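Local coordinates for hemerythrin-like domain-containing protein (Streptococcus mutans, PDB 2QKP) that is of unknown function but carries, as the part held here, a C-terminal PAS-family domain that is probably a sensory or protein-interaction module, at residues A[9-13]-A[14-18]; A[51-54]-A[55-59]; A[64-67]-A[68-72]; A[73-76]-A[77-81]; A[127-130]-A[131-134]. All coordinates share one frame; numbering follows the deposited sequence.

Contact 1 of 5, residues A[9-13]-A[14-18]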
loop_
_atom_site.group_PDB
_atom_site.type_symbol
_atom_site.label_atom_id
_atom_site.label_comp_id
_atom_site.label_asym_id
_atom_site.label_seq_id
_atom_site.Cartn_x
_atom_site.Cartn_y
_atom_site.Cartn_z
ATOM N N GLN A 9 -15.201 8.096 7.398
ATOM C CA GLN A 9 -14.692 9.465 7.370
ATOM C C GLN A 9 -13.857 9.660 6.109
ATOM O O GLN A 9 -13.475 8.691 5.481
ATOM C CB GLN A 9 -13.838 9.768 8.592
ATOM C CG GLN A 9 -12.623 8.863 8.811
ATOM C CD GLN A 9 -11.930 9.212 10.096
ATOM O OE1 GLN A 9 -11.375 10.309 10.227
ATOM N NE2 GLN A 9 -11.961 8.302 11.061
ATOM N N PRO A 10 -13.611 10.920 5.719
ATOM C CA PRO A 10 -12.871 11.070 4.474
ATOM C C PRO A 10 -11.478 10.438 4.507
ATOM O O PRO A 10 -10.731 10.578 5.492
ATOM C CB PRO A 10 -12.767 12.587 4.296
ATOM C CG PRO A 10 -13.920 13.121 5.063
ATOM C CD PRO A 10 -14.081 12.207 6.252
ATOM N N PHE A 11 -11.150 9.737 3.435
ATOM C CA PHE A 11 -9.779 9.248 3.212
ATOM C C PHE A 11 -9.567 9.381 1.720
ATOM O O PHE A 11 -10.442 8.994 0.933
ATOM C CB PHE A 11 -9.674 7.771 3.581
ATOM C CG PHE A 11 -9.172 7.488 4.994
ATOM C CD1 PHE A 11 -7.804 7.240 5.232
ATOM C CD2 PHE A 11 -10.070 7.421 6.069
ATOM C CE1 PHE A 11 -7.336 6.923 6.548
ATOM C CE2 PHE A 11 -9.637 7.119 7.347
ATOM C CZ PHE A 11 -8.265 6.835 7.595
ATOM N N GLY A 12 -8.421 9.910 1.290
ATOM C CA GLY A 12 -8.132 9.894 -0.146
ATOM C C GLY A 12 -9.242 10.603 -0.906
ATOM O O GLY A 12 -9.718 11.655 -0.495
ATOM N N ASN A 13 -9.699 9.987 -1.983
ATOM C CA ASN A 13 -10.768 10.572 -2.781
ATOM C C ASN A 13 -12.155 10.049 -2.449
ATOM O O ASN A 13 -13.107 10.295 -3.207
ATOM C CB ASN A 13 -10.447 10.395 -4.262
ATOM C CG ASN A 13 -9.254 11.218 -4.682
ATOM O OD1 ASN A 13 -9.313 12.442 -4.659
ATOM N ND2 ASN A 13 -8.163 10.558 -5.061
ATOM N N GLY A 14 -12.292 9.320 -1.340
ATOM C CA GLY A 14 -13.635 8.993 -0.809
ATOM C C GLY A 14 -13.696 8.873 0.708
ATOM O O GLY A 14 -13.342 9.831 1.429
ATOM N N TYR A 15 -14.085 7.678 1.175
ATOM C CA TYR A 15 -14.345 7.410 2.587
ATOM C C TYR A 15 -13.896 6.048 3.052
ATOM O O TYR A 15 -14.069 5.068 2.348
ATOM C CB TYR A 15 -15.848 7.525 2.865
ATOM C CG TYR A 15 -16.327 8.931 2.706
ATOM C CD1 TYR A 15 -16.791 9.397 1.477
ATOM C CD2 TYR A 15 -16.298 9.804 3.783
ATOM C CE1 TYR A 15 -17.213 10.719 1.333
ATOM C CE2 TYR A 15 -16.715 11.112 3.650
ATOM C CZ TYR A 15 -17.159 11.559 2.428
ATOM O OH TYR A 15 -17.568 12.861 2.317
ATOM N N LEU A 16 -13.359 5.993 4.271
ATOM C CA LEU A 16 -13.057 4.720 4.944
ATOM C C LEU A 16 -13.286 4.950 6.424
ATOM O O LEU A 16 -13.153 6.077 6.898
ATOM C CB LEU A 16 -11.586 4.324 4.791
ATOM C CG LEU A 16 -11.094 4.009 3.371
ATOM C CD1 LEU A 16 -9.582 3.875 3.388
ATOM C CD2 LEU A 16 -11.718 2.732 2.836
ATOM N N SER A 17 -13.560 3.874 7.154
ATOM C CA SER A 17 -13.433 3.942 8.620
ATOM C C SER A 17 -11.972 3.616 8.939
ATOM O O SER A 17 -11.270 3.095 8.103
ATOM C CB SER A 17 -14.355 2.896 9.261
ATOM O OG SER A 17 -13.948 1.592 8.893
ATOM N N VAL A 18 -11.520 3.916 10.153
ATOM C CA VAL A 18 -10.230 3.485 10.641
ATOM C C VAL A 18 -10.090 1.952 10.536
ATOM O O VAL A 18 -9.057 1.454 10.067
ATOM C CB VAL A 18 -10.020 3.929 12.133
ATOM C CG1 VAL A 18 -8.873 3.126 12.778
ATOM C CG2 VAL A 18 -9.728 5.414 12.204
HETATM O O HOH W 1 -13.345 5.744 11.689
HETATM O O HOH W 2 -12.636 12.302 0.635
#
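Strands 9-11 and 14-16 pair antiparallel, with Gln-9 opposite Leu-16 and Phe-11 opposite Gly-14 as hydrogen-bonded pairs. Gln-9 N donates to Leu-16 O at 2.9 Å, and Leu-16 N returns a bond to Gln-9 O. The Phe-11 and Gly-14 backbones exchange a second pair of bonds. Between them Pro-10 and Tyr-15 form the non-hydrogen-bonded pair, where Tyr-15 CA sits 3.3 Å from Gln-9 O in a CA-H...O contact. This is a tight beta hairpin closed by a type II' turn from Phe-11 to Gly-14. Gly-12 takes the positive phi (57°) of that turn. One water bridges Gly-12 O and Gly-14 O. Phe-11 and Leu-16 project from the same face and cross at about a right angle, with Phe-11 CD2 3.7 Å from Leu-16 CB. Ala-21 of helix 18-27 packs against both. The Tyr-15 ring crosses Pro-10 at a slant, its CE2 3.7 Å from Pro-10 CG. Gln-9 CG stands between its own N and carbonyl carbon (chi1 58°), and the chain then runs out straight to place NE2 3.8 Å from Val-18 CG2. A water accepts from both Gln-9 NE2 and Val-18 N. At the turn, Asn-13 ND2 bonds to Asn-45 O of the second subunit, while Gln-42 of that subunit bonds to Tyr-15 O.

Contact 2 of 5, residues A[51-54]-A[55-59]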
loop_
_atom_site.group_PDB
_atom_site.type_symbol
_atom_site.label_atom_id
_atom_site.label_comp_id
_atom_site.label_asym_id
_atom_site.label_seq_id
_atom_site.Cartn_x
_atom_site.Cartn_y
_atom_site.Cartn_z
ATOM N N ALA A 51 7.354 -14.357 12.065
ATOM C CA ALA A 51 8.522 -15.188 11.761
ATOM C C ALA A 51 8.956 -15.191 10.287
ATOM O O ALA A 51 10.070 -15.614 9.972
ATOM C CB ALA A 51 8.285 -16.625 12.251
ATOM N N GLU A 52 8.098 -14.699 9.396
ATOM C CA GLU A 52 8.350 -14.760 7.945
ATOM C C GLU A 52 8.661 -13.405 7.269
ATOM O O GLU A 52 8.698 -13.297 6.041
ATOM C CB GLU A 52 7.163 -15.401 7.257
ATOM C CG GLU A 52 6.775 -16.757 7.810
ATOM C CD GLU A 52 5.426 -17.207 7.300
ATOM O OE1 GLU A 52 4.972 -16.668 6.250
ATOM O OE2 GLU A 52 4.827 -18.104 7.939
ATOM N N MET A 53 8.898 -12.383 8.084
ATOM C CA MET A 53 9.204 -11.040 7.594
ATOM C C MET A 53 10.608 -10.943 6.995
ATOM O O MET A 53 11.570 -11.579 7.477
ATOM C CB MET A 53 9.061 -10.038 8.736
ATOM C CG MET A 53 7.615 -9.781 9.205
ATOM S SD MET A 53 7.583 -8.799 10.738
ATOM C CE MET A 53 7.753 -7.148 9.990
ATOM N N VAL A 54 10.737 -10.150 5.938
ATOM C CA VAL A 54 12.039 -9.901 5.315
ATOM C C VAL A 54 12.912 -9.167 6.336
ATOM O O VAL A 54 14.046 -9.582 6.623
ATOM C CB VAL A 54 11.898 -9.053 4.008
ATOM C CG1 VAL A 54 13.253 -8.752 3.392
ATOM C CG2 VAL A 54 10.966 -9.752 2.992
ATOM N N PHE A 55 12.354 -8.096 6.902
ATOM C CA PHE A 55 13.034 -7.274 7.898
ATOM C C PHE A 55 12.225 -7.386 9.168
ATOM O O PHE A 55 11.193 -6.732 9.319
ATOM C CB PHE A 55 13.122 -5.800 7.472
ATOM C CG PHE A 55 13.989 -5.561 6.262
ATOM C CD1 PHE A 55 15.198 -6.236 6.102
ATOM C CD2 PHE A 55 13.613 -4.630 5.303
ATOM C CE1 PHE A 55 16.007 -6.007 4.978
ATOM C CE2 PHE A 55 14.418 -4.386 4.190
ATOM C CZ PHE A 55 15.611 -5.078 4.023
ATOM N N LYS A 56 12.696 -8.233 10.071
ATOM C CA LYS A 56 11.963 -8.508 11.287
ATOM C C LYS A 56 11.725 -7.229 12.075
ATOM O O LYS A 56 12.647 -6.436 12.272
ATOM C CB LYS A 56 12.724 -9.494 12.152
ATOM C CG LYS A 56 11.942 -10.735 12.435
ATOM C CD LYS A 56 12.288 -11.759 11.383
ATOM C CE LYS A 56 11.080 -12.577 10.992
ATOM N NZ LYS A 56 11.294 -13.199 9.662
ATOM N N ARG A 57 10.478 -7.029 12.483
ATOM C CA ARG A 57 10.137 -5.974 13.426
ATOM C C ARG A 57 9.405 -6.665 14.562
ATOM O O ARG A 57 8.761 -7.697 14.350
ATOM C CB ARG A 57 9.218 -4.921 12.791
ATOM C CG ARG A 57 9.655 -4.406 11.422
ATOM C CD ARG A 57 10.887 -3.533 11.495
ATOM N NE ARG A 57 11.248 -3.053 10.158
ATOM C CZ ARG A 57 12.487 -2.810 9.732
ATOM N NH1 ARG A 57 13.538 -3.001 10.518
ATOM N NH2 ARG A 57 12.671 -2.368 8.495
ATOM N N THR A 58 9.493 -6.100 15.757
ATOM C CA THR A 58 8.779 -6.652 16.906
ATOM C C THR A 58 8.033 -5.534 17.655
ATOM O O THR A 58 8.434 -4.376 17.590
ATOM C CB THR A 58 9.733 -7.412 17.857
ATOM O OG1 THR A 58 10.676 -6.498 18.420
ATOM C CG2 THR A 58 10.485 -8.508 17.100
ATOM N N PRO A 59 6.939 -5.877 18.359
ATOM C CA PRO A 59 6.155 -4.840 19.058
ATOM C C PRO A 59 6.989 -3.998 20.029
ATOM O O PRO A 59 6.637 -2.845 20.319
ATOM C CB PRO A 59 5.111 -5.655 19.830
ATOM C CG PRO A 59 4.952 -6.904 19.032
ATOM C CD PRO A 59 6.334 -7.214 18.515
#
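Lys-56 NZ reaches back to two backbone carbonyls. It donates to Ala-51 O and to Met-53 O, each at 2.7 Å. The two bonds differ in approach. At Met-53 O, NZ lies in the carbonyl plane, on a lone pair. At Ala-51 O it comes from well above the plane, 76° out of it. The lysine chain is bent at chi2 (93°) and again at chi3, and these bends turn its end back over residues 51-53. Two carbonyl oxygens thus grip the ammonium, which probably gains from their partial negative charge. The Lys-56 CE carbon also lies 3.4 Å from Ala-51 O. Val-54 N bonds to Glu-31 of strand 31-36.

Packing follows outward. Val-54 CG1 sits over one face of the Phe-55 ring, 4.2 Å from its centroid and almost on the ring normal, a CH-pi contact between neighbours in sequence. Phe-55 and Val-54 both also touch Val-127 of strand 120-129. Met-53 crosses Arg-57 at about a right angle. Its chain bends at chi3 (83°), and the terminal CE comes 3.6 Å from Arg-57 CG and 3.5 Å from Phe-55 O. The Arg-57 guanidinium has Phe-55 CB over one face, offset toward its rim; its NH2 makes a long, weak ion pair with Glu-125. This is an irregular loop of the PAS fold, part of the connection from strand 41-44 to helix 72-86, folded against the central antiparallel sheet.

Contact 3 of 5, residues A[64-67]-A[68-72]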
loop_
_atom_site.group_PDB
_atom_site.type_symbol
_atom_site.label_atom_id
_atom_site.label_comp_id
_atom_site.label_asym_id
_atom_site.label_seq_id
_atom_site.Cartn_x
_atom_site.Cartn_y
_atom_site.Cartn_z
ATOM N N ARG A 64 9.985 3.525 19.911
ATOM C CA ARG A 64 11.410 3.796 20.077
ATOM C C ARG A 64 11.972 4.642 18.945
ATOM O O ARG A 64 11.519 4.531 17.794
ATOM C CB ARG A 64 12.212 2.491 20.154
ATOM C CG ARG A 64 11.898 1.611 21.352
ATOM C CD ARG A 64 12.999 0.592 21.587
ATOM N NE ARG A 64 12.560 -0.484 22.475
ATOM C CZ ARG A 64 12.439 -0.373 23.798
ATOM N NH1 ARG A 64 12.724 0.776 24.410
ATOM N NH2 ARG A 64 12.026 -1.415 24.509
ATOM N N ASN A 65 12.959 5.485 19.271
ATOM C CA ASN A 65 13.721 6.203 18.260
ATOM C C ASN A 65 14.352 5.198 17.300
ATOM O O ASN A 65 14.744 4.093 17.702
ATOM C CB ASN A 65 14.799 7.085 18.917
ATOM C CG ASN A 65 15.414 8.097 17.957
ATOM O OD1 ASN A 65 16.092 7.732 16.993
ATOM N ND2 ASN A 65 15.217 9.381 18.247
ATOM N N VAL A 66 14.421 5.569 16.023
ATOM C CA VAL A 66 14.914 4.669 14.977
ATOM C C VAL A 66 16.340 4.182 15.251
ATOM O O VAL A 66 16.726 3.086 14.848
ATOM C CB VAL A 66 14.800 5.303 13.549
ATOM C CG1 VAL A 66 15.695 6.533 13.392
ATOM C CG2 VAL A 66 15.110 4.264 12.463
ATOM N N GLU A 67 17.096 4.995 15.972
ATOM C CA GLU A 67 18.479 4.681 16.302
ATOM C C GLU A 67 18.628 3.473 17.233
ATOM O O GLU A 67 19.721 2.941 17.391
ATOM C CB GLU A 67 19.152 5.937 16.851
ATOM C CG GLU A 67 19.002 7.127 15.900
ATOM C CD GLU A 67 19.746 8.357 16.372
ATOM O OE1 GLU A 67 20.974 8.254 16.612
ATOM O OE2 GLU A 67 19.105 9.426 16.490
ATOM N N LEU A 68 17.518 3.016 17.812
ATOM C CA LEU A 68 17.499 1.811 18.639
ATOM C C LEU A 68 16.939 0.593 17.892
ATOM O O LEU A 68 16.881 -0.512 18.442
ATOM C CB LEU A 68 16.686 2.059 19.913
ATOM C CG LEU A 68 17.380 2.841 21.033
ATOM C CD1 LEU A 68 16.361 3.419 21.997
ATOM C CD2 LEU A 68 18.402 1.968 21.781
ATOM N N CYS A 69 16.534 0.801 16.641
ATOM C CA CYS A 69 15.817 -0.219 15.880
ATOM C C CYS A 69 16.673 -0.962 14.874
ATOM O O CYS A 69 16.170 -1.849 14.174
ATOM C CB CYS A 69 14.626 0.412 15.162
ATOM S SG CYS A 69 13.445 1.088 16.315
ATOM N N HIS A 70 17.951 -0.594 14.795
ATOM C CA HIS A 70 18.897 -1.214 13.862
ATOM C C HIS A 70 20.263 -1.382 14.532
ATOM O O HIS A 70 20.651 -0.548 15.354
ATOM C CB HIS A 70 19.095 -0.338 12.619
ATOM C CG HIS A 70 17.825 0.061 11.938
ATOM N ND1 HIS A 70 17.186 -0.748 11.023
ATOM C CD2 HIS A 70 17.086 1.193 12.020
ATOM C CE1 HIS A 70 16.098 -0.138 10.585
ATOM N NE2 HIS A 70 16.016 1.042 11.172
ATOM N N PRO A 71 21.005 -2.444 14.166
ATOM C CA PRO A 71 22.396 -2.570 14.614
ATOM C C PRO A 71 23.227 -1.415 14.049
ATOM O O PRO A 71 22.848 -0.857 13.016
ATOM C CB PRO A 71 22.849 -3.896 13.990
ATOM C CG PRO A 71 21.893 -4.157 12.883
ATOM C CD PRO A 71 20.592 -3.582 13.323
ATOM N N PRO A 72 24.345 -1.057 14.713
ATOM C CA PRO A 72 25.200 0.073 14.311
ATOM C C PRO A 72 25.493 0.190 12.804
ATOM O O PRO A 72 25.396 1.289 12.249
ATOM C CB PRO A 72 26.492 -0.186 15.087
ATOM C CG PRO A 72 26.030 -0.847 16.337
ATOM C CD PRO A 72 24.866 -1.719 15.929
#
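The His-70 imidazole meets Val-66 CG2 at its edge, with the methyl in the ring plane. The methyl carbon lies 3.6 Å from His-70 NE2 and 3.7 Å from CD2. Val-66 O approaches the same ring obliquely, 3.4 Å from His-70 CD2. Helix 72-86 supplies further neighbours of this histidine, Leu-75 and Val-78, and Arg-57 packs on it as well. The chain here makes a short 3-10 turn that opens with an overlapping Asx turn, within the PAS-domain connection that leads into that helix. In the Asx turn, Asn-65 OD1 accepts from Glu-67 N at 3.1 Å. The bond is nearly straight (174°), and the donor lies in the amide plane on a lone pair. The first torsion of Asn-65 sets CG opposite its own N (chi1 -167°), which swings the amide forward over the start of the turn.

Asn-65 is used twice, since its backbone O accepts from Leu-68 N at 3.0 Å. Val-66 O does the same for Cys-69 N. Leu-68 CB rests against Asn-65 O and approaches Arg-64 CD more loosely. Backbone bonds from Arg-64 to Phe-41 and from Val-66 to Asp-39 tie the turn to strand 41-44 and the loop before it. Cys-69 folds back over the turn, its CB 3.4 Å from Val-66 O and its SG 4.1 Å from Val-66 CA.

Contact 4 of 5, residues A[73-76]-A[77-81]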
loop_
_atom_site.group_PDB
_atom_site.type_symbol
_atom_site.label_atom_id
_atom_site.label_comp_id
_atom_site.label_asym_id
_atom_site.label_seq_id
_atom_site.Cartn_x
_atom_site.Cartn_y
_atom_site.Cartn_z
ATOM N N LYS A 73 25.833 -0.922 12.151
ATOM C CA LYS A 73 26.280 -0.885 10.749
ATOM C C LYS A 73 25.130 -0.622 9.757
ATOM O O LYS A 73 25.291 0.118 8.770
ATOM C CB LYS A 73 27.088 -2.148 10.391
ATOM C CG LYS A 73 26.297 -3.432 10.063
ATOM C CD LYS A 73 25.422 -3.991 11.210
ATOM C CE LYS A 73 26.223 -4.596 12.359
ATOM N NZ LYS A 73 26.322 -3.678 13.527
ATOM N N VAL A 74 23.976 -1.223 10.031
ATOM C CA VAL A 74 22.744 -0.910 9.306
ATOM C C VAL A 74 22.331 0.548 9.569
ATOM O O VAL A 74 21.975 1.272 8.642
ATOM C CB VAL A 74 21.596 -1.880 9.694
ATOM C CG1 VAL A 74 20.341 -1.611 8.853
ATOM C CG2 VAL A 74 22.045 -3.337 9.518
ATOM N N LEU A 75 22.401 0.977 10.830
ATOM C CA LEU A 75 21.954 2.325 11.222
ATOM C C LEU A 75 22.638 3.491 10.491
ATOM O O LEU A 75 21.972 4.459 10.118
ATOM C CB LEU A 75 22.045 2.517 12.741
ATOM C CG LEU A 75 21.500 3.820 13.347
ATOM C CD1 LEU A 75 19.982 3.985 13.135
ATOM C CD2 LEU A 75 21.835 3.873 14.830
ATOM N N ASP A 76 23.952 3.411 10.284
ATOM C CA ASP A 76 24.675 4.499 9.586
ATOM C C ASP A 76 24.125 4.749 8.172
ATOM O O ASP A 76 23.985 5.902 7.741
ATOM C CB ASP A 76 26.175 4.213 9.507
ATOM C CG ASP A 76 26.848 4.231 10.870
ATOM O OD1 ASP A 76 27.105 5.334 11.397
ATOM O OD2 ASP A 76 27.132 3.139 11.404
ATOM N N LYS A 77 23.811 3.665 7.470
ATOM C CA LYS A 77 23.214 3.747 6.141
ATOM C C LYS A 77 21.778 4.278 6.211
ATOM O O LYS A 77 21.380 5.127 5.404
ATOM C CB LYS A 77 23.246 2.386 5.439
ATOM C CG LYS A 77 24.658 1.843 5.153
ATOM C CD LYS A 77 24.618 0.369 4.762
ATOM C CE LYS A 77 26.030 -0.244 4.771
ATOM N NZ LYS A 77 26.035 -1.723 4.586
ATOM N N VAL A 78 21.004 3.776 7.171
ATOM C CA VAL A 78 19.635 4.259 7.389
ATOM C C VAL A 78 19.644 5.783 7.623
ATOM O O VAL A 78 18.832 6.504 7.054
ATOM C CB VAL A 78 18.926 3.494 8.548
ATOM C CG1 VAL A 78 17.566 4.085 8.851
ATOM C CG2 VAL A 78 18.773 2.016 8.204
ATOM N N LYS A 79 20.578 6.278 8.433
ATOM C CA LYS A 79 20.634 7.710 8.716
ATOM C C LYS A 79 20.869 8.548 7.452
ATOM O O LYS A 79 20.256 9.605 7.287
ATOM C CB LYS A 79 21.737 8.008 9.728
ATOM C CG LYS A 79 21.449 7.506 11.122
ATOM C CD LYS A 79 22.708 7.590 11.973
ATOM C CE LYS A 79 22.371 7.586 13.463
ATOM N NZ LYS A 79 23.583 7.207 14.270
ATOM N N LYS A 80 21.761 8.083 6.573
ATOM C CA LYS A 80 22.070 8.829 5.349
ATOM C C LYS A 80 20.848 8.863 4.426
ATOM O O LYS A 80 20.594 9.880 3.773
ATOM C CB LYS A 80 23.237 8.212 4.575
ATOM C CG LYS A 80 24.598 8.373 5.253
ATOM C CD LYS A 80 25.728 7.949 4.330
ATOM C CE LYS A 80 26.149 6.499 4.569
ATOM N NZ LYS A 80 27.556 6.251 4.089
ATOM N N VAL A 81 20.137 7.736 4.361
ATOM C CA VAL A 81 18.871 7.677 3.611
ATOM C C VAL A 81 17.885 8.705 4.172
ATOM O O VAL A 81 17.267 9.467 3.419
ATOM C CB VAL A 81 18.222 6.271 3.625
ATOM C CG1 VAL A 81 16.821 6.341 3.016
ATOM C CG2 VAL A 81 19.108 5.239 2.893
#
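Leu-75 and Lys-79 meet one helical turn apart, their side chains lying obliquely across each other. Lys-79 NZ comes 3.8 Å from Leu-75 CD2, and its CE is 3.9 Å from Leu-75 CG. The lysine reaches that far because its chain is extended beyond CG, running back along the helix over the leucine. On another side of the helix, Val-74 CG1 touches Val-78 CG2 at 4.0 Å. That same CG2 methyl lies 3.3 Å from Val-74 O.

The backbone of helix 72-86 sets these spacings. Val-78 N bonds to Val-74 O, and Lys-79 N bonds to Leu-75 O at 2.8 Å. The next bond, Lys-80 N to Asp-76 O, is weak. Beyond the helix, the loop before it supplies cover, with Glu-67 packing on Leu-75. In this PAS-domain helix Val-78 and Val-81 are buried, while the lysines lie on the exposed side.

Asp-76 OD1 stays 4.9 Å from Lys-79 NZ, and Glu-67 makes a long, weak ion pair with that amine. Lys-79 therefore probably feels both acids through space, while its CE and NZ rest against the leucine.

Contact 5 of 5, residues A[127-130]-A[131-134]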
loop_
_atom_site.group_PDB
_atom_site.type_symbol
_atom_site.label_atom_id
_atom_site.label_comp_id
_atom_site.label_asym_id
_atom_site.label_seq_id
_atom_site.Cartn_x
_atom_site.Cartn_y
_atom_site.Cartn_z
ATOM N N VAL A 127 8.416 -2.889 1.557
ATOM C CA VAL A 127 9.216 -3.979 1.032
ATOM C C VAL A 127 8.287 -4.906 0.241
ATOM O O VAL A 127 7.225 -5.302 0.736
ATOM C CB VAL A 127 9.879 -4.779 2.182
ATOM C CG1 VAL A 127 10.680 -5.888 1.630
ATOM C CG2 VAL A 127 10.742 -3.874 3.099
ATOM N N GLN A 128 8.717 -5.276 -0.966
ATOM C CA GLN A 128 7.896 -6.145 -1.812
ATOM C C GLN A 128 8.712 -7.308 -2.358
ATOM O O GLN A 128 9.895 -7.171 -2.654
ATOM C CB GLN A 128 7.341 -5.351 -2.977
ATOM C CG GLN A 128 6.205 -6.087 -3.783
ATOM C CD GLN A 128 5.584 -5.167 -4.821
ATOM O OE1 GLN A 128 6.081 -4.057 -5.066
ATOM N NE2 GLN A 128 4.508 -5.620 -5.442
ATOM N N ASP A 129 8.062 -8.457 -2.512
ATOM C CA ASP A 129 8.705 -9.543 -3.234
ATOM C C ASP A 129 8.343 -9.374 -4.720
ATOM O O ASP A 129 7.161 -9.365 -5.118
ATOM C CB ASP A 129 8.262 -10.900 -2.680
ATOM C CG ASP A 129 8.741 -12.064 -3.534
ATOM O OD1 ASP A 129 9.838 -11.973 -4.146
ATOM O OD2 ASP A 129 7.981 -13.068 -3.601
ATOM N N ILE A 130 9.373 -9.225 -5.543
ATOM C CA ILE A 130 9.139 -9.010 -6.966
ATOM C C ILE A 130 9.483 -10.232 -7.825
ATOM O O ILE A 130 9.290 -10.212 -9.054
ATOM C CB ILE A 130 9.830 -7.740 -7.500
ATOM C CG1 ILE A 130 11.346 -7.790 -7.276
ATOM C CG2 ILE A 130 9.284 -6.517 -6.792
ATOM C CD1 ILE A 130 12.132 -6.771 -8.070
ATOM N N LYS A 131 9.949 -11.298 -7.180
ATOM C CA LYS A 131 10.270 -12.546 -7.895
ATOM C C LYS A 131 9.117 -13.053 -8.779
ATOM O O LYS A 131 9.376 -13.457 -9.924
ATOM C CB LYS A 131 10.749 -13.649 -6.937
ATOM C CG LYS A 131 11.196 -14.951 -7.675
ATOM C CD LYS A 131 11.777 -15.959 -6.721
ATOM C CE LYS A 131 12.842 -16.795 -7.426
ATOM N NZ LYS A 131 14.142 -16.041 -7.555
ATOM N N PRO A 132 7.857 -13.036 -8.272
ATOM C CA PRO A 132 6.709 -13.468 -9.087
ATOM C C PRO A 132 6.567 -12.752 -10.422
ATOM O O PRO A 132 6.073 -13.361 -11.378
ATOM C CB PRO A 132 5.509 -13.164 -8.178
ATOM C CG PRO A 132 6.064 -13.331 -6.803
ATOM C CD PRO A 132 7.409 -12.668 -6.912
ATOM N N PHE A 133 7.018 -11.499 -10.506
ATOM C CA PHE A 133 6.861 -10.701 -11.727
ATOM C C PHE A 133 7.824 -11.116 -12.831
ATOM O O PHE A 133 7.578 -10.828 -14.006
ATOM C CB PHE A 133 7.043 -9.207 -11.459
ATOM C CG PHE A 133 6.081 -8.649 -10.444
ATOM C CD1 PHE A 133 4.731 -8.979 -10.494
ATOM C CD2 PHE A 133 6.514 -7.791 -9.455
ATOM C CE1 PHE A 133 3.846 -8.483 -9.564
ATOM C CE2 PHE A 133 5.611 -7.277 -8.536
ATOM C CZ PHE A 133 4.283 -7.631 -8.596
ATOM N N PHE A 134 8.921 -11.770 -12.453
ATOM C CA PHE A 134 9.942 -12.199 -13.430
ATOM C C PHE A 134 9.412 -13.263 -14.419
ATOM O O PHE A 134 10.001 -13.478 -15.483
ATOM C CB PHE A 134 11.225 -12.689 -12.726
ATOM C CG PHE A 134 11.923 -11.636 -11.871
ATOM C CD1 PHE A 134 12.723 -12.023 -10.790
ATOM C CD2 PHE A 134 11.791 -10.276 -12.144
ATOM C CE1 PHE A 134 13.388 -11.060 -9.994
ATOM C CE2 PHE A 134 12.441 -9.310 -11.364
ATOM C CZ PHE A 134 13.247 -9.703 -10.289
#
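Ile-130 holds CG1 between its own N and carbonyl carbon (chi1 59°), and a straight chi2 then carries CD1 to the Phe-134 ring, 3.8 Å from CZ. Asp-129 turns CG opposite its backbone N (chi1 171°), which sends the carboxylate forward along the chain. There Asp-129 OD1 accepts from Lys-131 N at 3.1 Å. The N-H comes from above the carboxylate plane, 57° out of it. OD1 is also bonded to Phe-105 N of strand 104-114, so two backbone donors hold this oxygen. Asp-129 OD2 lies 3.4 Å from Pro-132 CD.

Here the last strand of the PAS sheet, 120-129, gives way to a turn with helical backbone angles at 131-134. Phe-133 N bonds to Ile-130 O at 3.0 Å, and Phe-134 N to Lys-131 O, so the chain winds up directly past the strand end. Ile-130 O also stands over the centre of one face of the Phe-134 ring, 3.9 Å above its plane.

Ile-130 and Phe-133 cross at about a right angle, with Ile-130 CB 3.8 Å from Phe-133 CD2. The amide of Gln-128 reaches the edge of the Phe-133 ring, NE2 lying in the ring plane and the two groups standing perpendicular. That NE2 also bonds to OE1 of Gln-128 in the second subunit, whose Tyr-107 meets Phe-133 of this chain edge-to-face and whose Phe-133 packs on Gln-128, Ile-130 and Phe-134. Within the chain, the Phe-134 ring makes an edge-to-face contact with Phe-105.

Contacts 2, 3 and 4 follow one another from the loop after strand 41-44 into helix 72-86. Contacts 3 and 4 are the closest, their centres about 10 Å apart, with Glu-67 O 3.4 Å from Leu-75 CD2. Contact 2 joins contact 3 where Arg-57 NH1 lies 3.8 Å from His-70 CE1. It also reaches contact 5 at the end of the last strand, through Phe-55 CD2 and Val-127 CG2 at 3.7 Å. Contact 1 stands apart: its centre is about 35 Å from that of contact 4, on the opposite side of the chain's centre. Contacts 1 and 5 are about 19 Å apart at their nearest atoms, yet both meet the second subunit.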